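Omega-class glutathione S-transferase (Bombyx mori, PDB 3WD6) binds glutathione and, as an Omega-class enzyme, probably catalyses glutathione-dependent transfer and dehydroascorbate reduction. Local coordinates at residues 25-37 / 48-62. Numbering follows the deposited sequence.
Sequences PFNGKLRVYNMRY and LNAKQIDYEVVNIDL. With GSH (glutathione), chain J; EDO (1,2-ethanediol), chain H.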
ATOM      1  N   PRO A  25     -15.573  20.503   1.095  1.00 32.69           N
ATOM      2  CA  PRO A  25     -16.943  20.015   0.862  1.00 29.24           C
ATOM      3  C   PRO A  25     -16.985  18.895  -0.180  1.00 27.91           C
ATOM      4  O   PRO A  25     -16.240  18.966  -1.155  1.00 29.05           O
ATOM      5  CB  PRO A  25     -17.676  21.254   0.321  1.00 25.83           C
ATOM      6  CG  PRO A  25     -16.583  22.194  -0.161  1.00 26.95           C
ATOM      7  CD  PRO A  25     -15.395  21.922   0.715  1.00 31.18           C
ATOM      8  N   PHE A  26     -17.832  17.885   0.017  1.00 29.38           N
ATOM      9  CA  PHE A  26     -18.004  16.833  -0.985  1.00 27.73           C
ATOM     10  C   PHE A  26     -18.485  17.465  -2.299  1.00 26.41           C
ATOM     11  O   PHE A  26     -19.265  18.420  -2.279  1.00 26.89           O
ATOM     12  CB  PHE A  26     -19.000  15.791  -0.476  1.00 26.31           C
ATOM     13  CG  PHE A  26     -19.131  14.566  -1.363  1.00 32.16           C
ATOM     14  CD1 PHE A  26     -18.249  13.489  -1.232  1.00 27.86           C
ATOM     15  CD2 PHE A  26     -20.158  14.475  -2.311  1.00 29.83           C
ATOM     16  CE1 PHE A  26     -18.383  12.356  -2.034  1.00 24.28           C
ATOM     17  CE2 PHE A  26     -20.288  13.344  -3.118  1.00 25.80           C
ATOM     18  CZ  PHE A  26     -19.403  12.288  -2.970  1.00 26.40           C
ATOM     19  N   ASN A  27     -18.016  16.945  -3.431  1.00 24.45           N
ATOM     20  CA  ASN A  27     -18.288  17.564  -4.726  1.00 24.44           C
ATOM     21  C   ASN A  27     -18.698  16.548  -5.802  1.00 27.35           C
ATOM     22  O   ASN A  27     -18.751  16.878  -7.007  1.00 24.64           O
ATOM     23  CB  ASN A  27     -17.085  18.399  -5.205  1.00 24.35           C
ATOM     24  CG  ASN A  27     -15.848  17.535  -5.532  1.00 29.65           C
ATOM     25  OD1 ASN A  27     -15.878  16.689  -6.440  1.00 28.40           O
ATOM     26  ND2 ASN A  27     -14.751  17.771  -4.807  1.00 27.96           N
ATOM     27  N   GLY A  28     -18.983  15.317  -5.374  1.00 27.85           N
ATOM     28  CA  GLY A  28     -19.396  14.281  -6.306  1.00 27.26           C
ATOM     29  C   GLY A  28     -18.325  13.240  -6.621  1.00 27.22           C
ATOM     30  O   GLY A  28     -18.632  12.046  -6.780  1.00 23.76           O
ATOM     31  N   LYS A  29     -17.071  13.683  -6.721  1.00 28.76           N
ATOM     32  CA  LYS A  29     -15.951  12.769  -6.945  1.00 23.82           C
ATOM     33  C   LYS A  29     -15.734  11.833  -5.754  1.00 23.46           C
ATOM     34  O   LYS A  29     -15.675  12.286  -4.607  1.00 22.66           O
ATOM     35  CB  LYS A  29     -14.665  13.558  -7.184  1.00 27.19           C
ATOM     36  CG  LYS A  29     -14.406  13.941  -8.637  1.00 28.57           C
ATOM     37  CD  LYS A  29     -12.898  14.000  -8.899  1.00 30.33           C
ATOM     38  CE  LYS A  29     -12.537  14.991 -10.015  1.00 31.50           C
ATOM     39  NZ  LYS A  29     -13.317  14.726 -11.240  1.00 29.97           N
ATOM     40  N   LEU A  30     -15.623  10.533  -6.026  1.00 23.60           N
ATOM     41  CA  LEU A  30     -15.164   9.588  -5.014  1.00 20.95           C
ATOM     42  C   LEU A  30     -13.865  10.127  -4.426  1.00 22.69           C
ATOM     43  O   LEU A  30     -12.940  10.518  -5.169  1.00 23.61           O
ATOM     44  CB  LEU A  30     -14.928   8.205  -5.619  1.00 21.85           C
ATOM     45  CG  LEU A  30     -14.688   7.110  -4.566  1.00 24.12           C
ATOM     46  CD1 LEU A  30     -15.471   5.830  -4.884  1.00 25.12           C
ATOM     47  CD2 LEU A  30     -13.217   6.819  -4.447  1.00 22.22           C
ATOM     48  N   ARG A  31     -13.804  10.169  -3.096  1.00 22.52           N
ATOM     49  CA  ARG A  31     -12.680  10.778  -2.401  1.00 20.41           C
ATOM     50  C   ARG A  31     -11.966   9.794  -1.486  1.00 21.60           C
ATOM     51  O   ARG A  31     -12.604   9.056  -0.710  1.00 20.54           O
ATOM     52  CB  ARG A  31     -13.157  11.965  -1.569  1.00 21.75           C
ATOM     53  CG  ARG A  31     -12.164  12.371  -0.468  1.00 22.74           C
ATOM     54  CD  ARG A  31     -12.728  13.481   0.391  1.00 26.68           C
ATOM     55  NE  ARG A  31     -13.054  14.669  -0.400  1.00 27.09           N
ATOM     56  CZ  ARG A  31     -13.620  15.758   0.107  1.00 26.18           C
ATOM     57  NH1 ARG A  31     -13.923  15.796   1.398  1.00 30.42           N
ATOM     58  NH2 ARG A  31     -13.886  16.799  -0.668  1.00 26.06           N
ATOM     59  N   VAL A  32     -10.637   9.807  -1.546  1.00 21.47           N
ATOM     60  CA  VAL A  32      -9.843   8.986  -0.639  1.00 21.70           C
ATOM     61  C   VAL A  32      -9.198   9.846   0.440  1.00 21.52           C
ATOM     62  O   VAL A  32      -8.438  10.766   0.112  1.00 20.58           O
ATOM     63  CB  VAL A  32      -8.692   8.262  -1.394  1.00 24.14           C
ATOM     64  CG1 VAL A  32      -7.917   7.318  -0.455  1.00 19.23           C
ATOM     65  CG2 VAL A  32      -9.234   7.501  -2.597  1.00 22.41           C
ATOM     66  N   TYR A  33      -9.478   9.543   1.710  1.00 19.88           N
ATOM     67  CA  TYR A  33      -8.676  10.103   2.807  1.00 21.64           C
ATOM     68  C   TYR A  33      -7.398   9.277   2.908  1.00 21.81           C
ATOM     69  O   TYR A  33      -7.437   8.065   3.180  1.00 20.52           O
ATOM     70  CB  TYR A  33      -9.459  10.152   4.142  1.00 21.36           C
ATOM     71  CG  TYR A  33     -10.645  11.078   4.015  1.00 23.69           C
ATOM     72  CD1 TYR A  33     -10.487  12.451   4.148  1.00 22.10           C
ATOM     73  CD2 TYR A  33     -11.913  10.589   3.687  1.00 24.72           C
ATOM     74  CE1 TYR A  33     -11.555  13.315   3.994  1.00 24.26           C
ATOM     75  CE2 TYR A  33     -12.995  11.455   3.530  1.00 24.75           C
ATOM     76  CZ  TYR A  33     -12.804  12.814   3.684  1.00 24.44           C
ATOM     77  OH  TYR A  33     -13.851  13.689   3.523  1.00 26.91           O
ATOM     78  N   ASN A  34      -6.269   9.940   2.675  1.00 23.39           N
ATOM     79  CA  ASN A  34      -5.006   9.260   2.409  1.00 21.07           C
ATOM     80  C   ASN A  34      -3.879   9.859   3.238  1.00 22.69           C
ATOM     81  O   ASN A  34      -4.049  10.948   3.813  1.00 23.15           O
ATOM     82  CB  ASN A  34      -4.695   9.476   0.917  1.00 18.47           C
ATOM     83  CG  ASN A  34      -3.461   8.734   0.440  1.00 19.14           C
ATOM     84  OD1 ASN A  34      -3.296   7.528   0.679  1.00 18.37           O
ATOM     85  ND2 ASN A  34      -2.586   9.455  -0.267  1.00 19.43           N
ATOM     86  N   MET A  35      -2.743   9.159   3.320  1.00 20.67           N
ATOM     87  CA  MET A  35      -1.482   9.871   3.516  1.00 21.24           C
ATOM     88  C   MET A  35      -0.406   9.249   2.640  1.00 20.61           C
ATOM     89  O   MET A  35      -0.298   8.023   2.544  1.00 17.74           O
ATOM     90  CB  MET A  35      -1.088  10.045   4.978  1.00 22.88           C
ATOM     91  CG  MET A  35      -0.160   9.024   5.514  1.00 24.99           C
ATOM     92  SD  MET A  35       1.615   9.430   5.380  1.00 27.33           S
ATOM     93  CE  MET A  35       2.196   8.142   6.512  1.00 18.40           C
ATOM     94  N   ARG A  36       0.359  10.126   1.986  1.00 23.17           N
ATOM     95  CA  ARG A  36       1.149   9.788   0.804  1.00 20.95           C
ATOM     96  C   ARG A  36       2.066   8.582   1.028  1.00 22.12           C
ATOM     97  O   ARG A  36       2.320   7.799   0.101  1.00 22.30           O
ATOM     98  CB  ARG A  36       1.942  11.019   0.323  1.00 22.35           C
ATOM     99  CG  ARG A  36       2.732  10.828  -0.985  1.00 20.54           C
ATOM    100  CD  ARG A  36       1.831  10.942  -2.208  1.00 20.41           C
ATOM    101  NE  ARG A  36       2.555  10.731  -3.467  1.00 20.67           N
ATOM    102  CZ  ARG A  36       3.060   9.559  -3.871  1.00 20.67           C
ATOM    103  NH1 ARG A  36       2.958   8.467  -3.102  1.00 16.35           N
ATOM    104  NH2 ARG A  36       3.669   9.482  -5.051  1.00 19.79           N
ATOM    105  N   TYR A  37       2.530   8.421   2.265  1.00 20.97           N
ATOM    106  CA  TYR A  37       3.531   7.416   2.592  1.00 18.29           C
ATOM    107  C   TYR A  37       2.880   6.231   3.288  1.00 20.98           C
ATOM    108  O   TYR A  37       3.563   5.285   3.690  1.00 21.75           O
ATOM    109  CB  TYR A  37       4.634   8.066   3.463  1.00 22.00           C
ATOM    110  CG  TYR A  37       5.225   9.278   2.768  1.00 22.37           C
ATOM    111  CD1 TYR A  37       6.325   9.161   1.923  1.00 22.84           C
ATOM    112  CD2 TYR A  37       4.640  10.522   2.902  1.00 23.69           C
ATOM    113  CE1 TYR A  37       6.841  10.276   1.252  1.00 22.74           C
ATOM    114  CE2 TYR A  37       5.141  11.628   2.249  1.00 24.03           C
ATOM    115  CZ  TYR A  37       6.230  11.506   1.417  1.00 25.46           C
ATOM    116  OH  TYR A  37       6.712  12.641   0.776  1.00 27.77           O
ATOM    117  N   LEU A  48      -7.875   1.938  -7.282  1.00 19.71           N
ATOM    118  CA  LEU A  48      -8.537   3.004  -8.037  1.00 20.82           C
ATOM    119  C   LEU A  48      -7.806   3.298  -9.350  1.00 22.33           C
ATOM    120  O   LEU A  48      -8.452   3.482 -10.401  1.00 21.98           O
ATOM    121  CB  LEU A  48      -8.654   4.273  -7.202  1.00 20.32           C
ATOM    122  CG  LEU A  48      -9.578   4.197  -5.990  1.00 20.69           C
ATOM    123  CD1 LEU A  48      -9.301   5.375  -5.087  1.00 22.38           C
ATOM    124  CD2 LEU A  48     -11.025   4.205  -6.417  1.00 19.06           C
ATOM    125  N   ASN A  49      -6.469   3.343  -9.304  1.00 20.17           N
ATOM    126  CA  ASN A  49      -5.701   3.550 -10.536  1.00 20.58           C
ATOM    127  C   ASN A  49      -5.932   2.450 -11.559  1.00 18.66           C
ATOM    128  O   ASN A  49      -6.249   2.722 -12.714  1.00 20.08           O
ATOM    129  CB  ASN A  49      -4.202   3.649 -10.252  1.00 20.90           C
ATOM    130  CG  ASN A  49      -3.825   4.928  -9.515  1.00 21.20           C
ATOM    131  OD1 ASN A  49      -4.681   5.776  -9.223  1.00 22.74           O
ATOM    132  ND2 ASN A  49      -2.532   5.068  -9.202  1.00 19.39           N
ATOM    133  N   ALA A  50      -5.760   1.203 -11.135  1.00 19.05           N
ATOM    134  CA  ALA A  50      -5.831   0.085 -12.065  1.00 18.03           C
ATOM    135  C   ALA A  50      -7.208   0.016 -12.744  1.00 22.96           C
ATOM    136  O   ALA A  50      -7.318  -0.321 -13.949  1.00 20.89           O
ATOM    137  CB  ALA A  50      -5.503  -1.225 -11.347  1.00 14.58           C
ATOM    138  N   LYS A  51      -8.253   0.346 -11.973  1.00 22.01           N
ATOM    139  CA  LYS A  51      -9.635   0.255 -12.461  1.00 21.59           C
ATOM    140  C   LYS A  51     -10.052   1.529 -13.191  1.00 21.44           C
ATOM    141  O   LYS A  51     -11.130   1.597 -13.790  1.00 22.94           O
ATOM    142  CB  LYS A  51     -10.618  -0.073 -11.310  1.00 20.93           C
ATOM    143  CG  LYS A  51     -10.346  -1.425 -10.625  1.00 19.85           C
ATOM    144  CD  LYS A  51     -11.269  -1.654  -9.413  1.00 21.45           C
ATOM    145  CE  LYS A  51     -12.650  -2.154  -9.799  1.00 20.48           C
ATOM    146  NZ  LYS A  51     -12.615  -3.453 -10.573  1.00 21.63           N
ATOM    147  N   GLN A  52      -9.188   2.537 -13.149  1.00 22.26           N
ATOM    148  CA  GLN A  52      -9.448   3.794 -13.848  1.00 25.02           C
ATOM    149  C   GLN A  52     -10.708   4.479 -13.340  1.00 25.98           C
ATOM    150  O   GLN A  52     -11.451   5.082 -14.119  1.00 24.00           O
ATOM    151  CB  GLN A  52      -9.586   3.551 -15.348  1.00 26.02           C
ATOM    152  CG  GLN A  52      -8.503   2.647 -15.906  1.00 34.14           C
ATOM    153  CD  GLN A  52      -7.641   3.341 -16.933  1.00 44.07           C
ATOM    154  OE1 GLN A  52      -7.616   2.947 -18.103  1.00 51.43           O
ATOM    155  NE2 GLN A  52      -6.926   4.389 -16.506  1.00 47.89           N
ATOM    156  N   ILE A  53     -10.953   4.362 -12.037  1.00 26.75           N
ATOM    157  CA  ILE A  53     -12.029   5.084 -11.379  1.00 23.54           C
ATOM    158  C   ILE A  53     -11.582   6.515 -11.090  1.00 25.85           C
ATOM    159  O   ILE A  53     -10.518   6.736 -10.491  1.00 26.86           O
ATOM    160  CB  ILE A  53     -12.371   4.404 -10.056  1.00 24.87           C
ATOM    161  CG1 ILE A  53     -13.047   3.051 -10.336  1.00 24.61           C
ATOM    162  CG2 ILE A  53     -13.249   5.310  -9.183  1.00 20.97           C
ATOM    163  CD1 ILE A  53     -12.759   1.967  -9.262  1.00 22.77           C
ATOM    164  N   ASP A  54     -12.374   7.495 -11.520  1.00 27.08           N
ATOM    165  CA  ASP A  54     -12.056   8.888 -11.191  1.00 25.97           C
ATOM    166  C   ASP A  54     -12.222   9.118  -9.681  1.00 25.54           C
ATOM    167  O   ASP A  54     -13.171   8.623  -9.059  1.00 24.94           O
ATOM    168  CB  ASP A  54     -12.909   9.880 -11.982  1.00 27.77           C
ATOM    169  CG  ASP A  54     -12.354  11.303 -11.914  1.00 30.88           C
ATOM    170  OD1 ASP A  54     -11.132  11.476 -12.118  1.00 29.85           O
ATOM    171  OD2 ASP A  54     -13.127  12.248 -11.625  1.00 33.28           O
ATOM    172  N   TYR A  55     -11.272   9.836  -9.090  1.00 25.17           N
ATOM    173  CA  TYR A  55     -11.346  10.141  -7.673  1.00 24.65           C
ATOM    174  C   TYR A  55     -10.482  11.342  -7.342  1.00 24.29           C
ATOM    175  O   TYR A  55      -9.781  11.887  -8.211  1.00 23.22           O
ATOM    176  CB  TYR A  55     -10.941   8.931  -6.817  1.00 23.03           C
ATOM    177  CG  TYR A  55      -9.480   8.549  -6.926  1.00 23.33           C
ATOM    178  CD1 TYR A  55      -9.007   7.845  -8.030  1.00 24.66           C
ATOM    179  CD2 TYR A  55      -8.573   8.871  -5.912  1.00 22.76           C
ATOM    180  CE1 TYR A  55      -7.673   7.470  -8.130  1.00 25.09           C
ATOM    181  CE2 TYR A  55      -7.232   8.508  -6.002  1.00 24.14           C
ATOM    182  CZ  TYR A  55      -6.785   7.804  -7.118  1.00 24.84           C
ATOM    183  OH  TYR A  55      -5.454   7.436  -7.240  1.00 19.27           O
ATOM    184  N   GLU A  56     -10.566  11.763  -6.083  1.00 23.22           N
ATOM    185  CA  GLU A  56      -9.749  12.853  -5.562  1.00 24.14           C
ATOM    186  C   GLU A  56      -9.098  12.364  -4.268  1.00 23.50           C
ATOM    187  O   GLU A  56      -9.602  11.426  -3.608  1.00 21.15           O
ATOM    188  CB  GLU A  56     -10.610  14.100  -5.286  1.00 24.34           C
ATOM    189  CG  GLU A  56     -11.777  13.816  -4.333  1.00 24.39           C
ATOM    190  CD  GLU A  56     -12.514  15.076  -3.908  1.00 27.10           C
ATOM    191  OE1 GLU A  56     -13.188  15.051  -2.850  1.00 28.48           O
ATOM    192  OE2 GLU A  56     -12.432  16.090  -4.636  1.00 29.81           O
ATOM    193  N   VAL A  57      -7.985  12.997  -3.908  1.00 21.58           N
ATOM    194  CA  VAL A  57      -7.246  12.614  -2.717  1.00 22.19           C
ATOM    195  C   VAL A  57      -7.276  13.754  -1.713  1.00 20.69           C
ATOM    196  O   VAL A  57      -6.991  14.887  -2.065  1.00 22.00           O
ATOM    197  CB  VAL A  57      -5.758  12.304  -3.052  1.00 22.79           C
ATOM    198  CG1 VAL A  57      -4.954  12.005  -1.783  1.00 19.85           C
ATOM    199  CG2 VAL A  57      -5.646  11.155  -4.063  1.00 19.36           C
ATOM    200  N   VAL A  58      -7.625  13.451  -0.466  1.00 19.94           N
ATOM    201  CA  VAL A  58      -7.411  14.385   0.636  1.00 24.21           C
ATOM    202  C   VAL A  58      -6.355  13.803   1.575  1.00 20.78           C
ATOM    203  O   VAL A  58      -6.566  12.747   2.172  1.00 22.12           O
ATOM    204  CB  VAL A  58      -8.716  14.692   1.425  1.00 24.24           C
ATOM    205  CG1 VAL A  58      -8.384  15.493   2.703  1.00 22.72           C
ATOM    206  CG2 VAL A  58      -9.692  15.468   0.553  1.00 20.28           C
ATOM    207  N   ASN A  59      -5.209  14.471   1.687  1.00 23.98           N
ATOM    208  CA  ASN A  59      -4.115  13.954   2.517  1.00 24.40           C
ATOM    209  C   ASN A  59      -4.210  14.372   3.978  1.00 25.09           C
ATOM    210  O   ASN A  59      -4.595  15.499   4.286  1.00 31.01           O
ATOM    211  CB  ASN A  59      -2.769  14.324   1.912  1.00 23.69           C
ATOM    212  CG  ASN A  59      -2.460  13.499   0.688  1.00 24.00           C
ATOM    213  OD1 ASN A  59      -2.793  12.300   0.634  1.00 20.73           O
ATOM    214  ND2 ASN A  59      -1.839  14.125  -0.312  1.00 23.99           N
ATOM    215  N   ILE A  60      -3.873  13.459   4.878  1.00 25.49           N
ATOM    216  CA  ILE A  60      -4.078  13.700   6.305  1.00 29.58           C
ATOM    217  C   ILE A  60      -2.785  13.610   7.088  1.00 29.56           C
ATOM    218  O   ILE A  60      -2.105  12.582   7.042  1.00 27.74           O
ATOM    219  CB  ILE A  60      -5.027  12.659   6.928  1.00 26.53           C
ATOM    220  CG1 ILE A  60      -6.409  12.679   6.244  1.00 27.44           C
ATOM    221  CG2 ILE A  60      -5.114  12.871   8.410  1.00 24.65           C
ATOM    222  CD1 ILE A  60      -7.190  13.977   6.397  1.00 28.68           C
ATOM    223  N   ASP A  61      -2.463  14.685   7.808  1.00 32.61           N
ATOM    224  CA  ASP A  61      -1.367  14.706   8.778  1.00 29.85           C
ATOM    225  C   ASP A  61      -1.739  13.793   9.953  1.00 30.96           C
ATOM    226  O   ASP A  61      -2.706  14.058  10.668  1.00 31.53           O
ATOM    227  CB  ASP A  61      -1.147  16.147   9.251  1.00 35.09           C
ATOM    228  CG  ASP A  61       0.101  16.306  10.088  1.00 35.11           C
ATOM    229  OD1 ASP A  61       0.251  15.552  11.069  1.00 36.33           O
ATOM    230  OD2 ASP A  61       0.931  17.189   9.769  1.00 36.63           O
ATOM    231  N   LEU A  62      -0.988  12.712  10.142  1.00 29.53           N
ATOM    232  CA  LEU A  62      -1.349  11.691  11.128  1.00 31.37           C
ATOM    233  C   LEU A  62      -0.746  11.942  12.503  1.00 35.41           C
ATOM    234  O   LEU A  62      -0.941  11.155  13.430  1.00 40.05           O
ATOM    235  CB  LEU A  62      -0.889  10.316  10.651  1.00 28.36           C
ATOM    236  CG  LEU A  62      -1.568   9.761   9.413  1.00 28.49           C
ATOM    237  CD1 LEU A  62      -1.007   8.382   9.129  1.00 25.58           C
ATOM    238  CD2 LEU A  62      -3.089   9.705   9.611  1.00 28.29           C
TER
HETATM  239  N1  GSH J 306      -6.043  -2.150   9.121  1.00 22.60           N
HETATM  240  CA1 GSH J 306      -6.013  -0.795   8.558  1.00 22.33           C
HETATM  241  C1  GSH J 306      -6.167  -0.795   7.040  1.00 21.95           C
HETATM  242  O11 GSH J 306      -6.685   0.203   6.419  1.00 17.97           O
HETATM  243  O12 GSH J 306      -5.796  -1.831   6.386  1.00 20.30           O
HETATM  244  CB1 GSH J 306      -4.718  -0.122   8.993  1.00 24.41           C
HETATM  245  CG1 GSH J 306      -4.338   1.169   8.342  1.00 24.79           C
HETATM  246  CD1 GSH J 306      -3.285   1.972   9.063  1.00 22.98           C
HETATM  247  OE1 GSH J 306      -2.567   1.474   9.923  1.00 24.40           O
HETATM  248  N2  GSH J 306      -3.106   3.357   8.748  1.00 26.71           N
HETATM  249  CA2 GSH J 306      -2.083   4.088   9.502  1.00 25.68           C
HETATM  250  C2  GSH J 306      -2.791   5.117  10.358  1.00 28.43           C
HETATM  251  O2  GSH J 306      -3.715   5.756   9.869  1.00 27.94           O
HETATM  252  CB2 GSH J 306      -1.166   4.786   8.562  1.00 29.25           C
HETATM  253  SG2 GSH J 306       0.086   3.851   7.761  1.00 35.47           S
HETATM  254  N3  GSH J 306      -2.367   5.343  11.723  1.00 35.75           N
HETATM  255  CA3 GSH J 306      -3.051   6.343  12.544  1.00 36.79           C
HETATM  256  C3  GSH J 306      -2.243   6.970  13.609  1.00 41.12           C
HETATM  257  O31 GSH J 306      -1.199   7.608  13.305  1.00 43.80           O
HETATM  258  O32 GSH J 306      -2.607   6.871  14.807  1.00 45.58           O
HETATM  259  C1  EDO H 304      -6.878   6.744 -12.539  1.00 37.17           C
HETATM  260  O1  EDO H 304      -7.957   6.205 -11.737  1.00 31.27           O
HETATM  261  C2  EDO H 304      -6.251   7.971 -11.860  1.00 33.72           C
HETATM  262  O2  EDO H 304      -4.839   8.062 -12.132  1.00 33.58           O
HETATM  263  O   HOH W   1     -15.708  15.026  -3.495  1.00 31.21           O
HETATM  264  O   HOH W   2     -15.958   9.653  -8.863  1.00 25.86           O
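The parallel strand pair of a thioredoxin-fold beta-alpha-beta unit sets strand 31-34 beside strand 56-60, Arg-31 bridged to Glu-56 and Asn-34 to Asn-59, the two strands running 20° apart. Parallel pairing rests on alternation: Glu-56 N donates to Leu-30 O, Val-32 N to Glu-56 O, Val-58 N to Val-32 O, Asn-34 N to Val-58 O and Ile-60 N to Asn-34 O. With Arg-31 opposite Glu-56 and Tyr-33 opposite Val-58, these four side chains share one face of the sheet. There Glu-56 OE1 takes a close salt bridge from Arg-31 NE (2.5 Å) and a weak bond from NH2, the guanidinium and carboxylate planes turned 20° from each other. The bend of Arg-31 at chi3 (-59°) turns the guanidinium so that Val-58 CG2 covers one face and NH1 reaches Tyr-33 OH, itself also bonded to Glu-82. Asn-27 ND2 meets Glu-56 OE2 at 2.9 Å, on the syn side but out of the carboxylate plane, while a water donates to Glu-56 OE1. A leucine in place of Arg-31 would probably leave the Glu-56 carboxylate without its charge partner and Tyr-33 OH without this donor.

In the beta-alpha-beta crossover, helix 39-51 packs on the opposite face. Leu-48 CD1 sits over the centre of the Tyr-55 ring, 3.5 Å above its plane, and meets Val-32 CG2 at 3.3 Å; Tyr-55 OH donates to Asn-49 OD1, tying the ring back to the helix. Further along this face Asn-34 ND2 bonds to Asn-59 OD1 (3.0 Å), in the plane of that carbonyl, and Asn-59 ND2 continues to Thr-14 O. Beyond the strands Met-35 CG touches Leu-62 CD1 (3.8 Å), which also lies 3.6 Å from glutathione CB2, bringing the strand pair to the wall of the glutathione pocket.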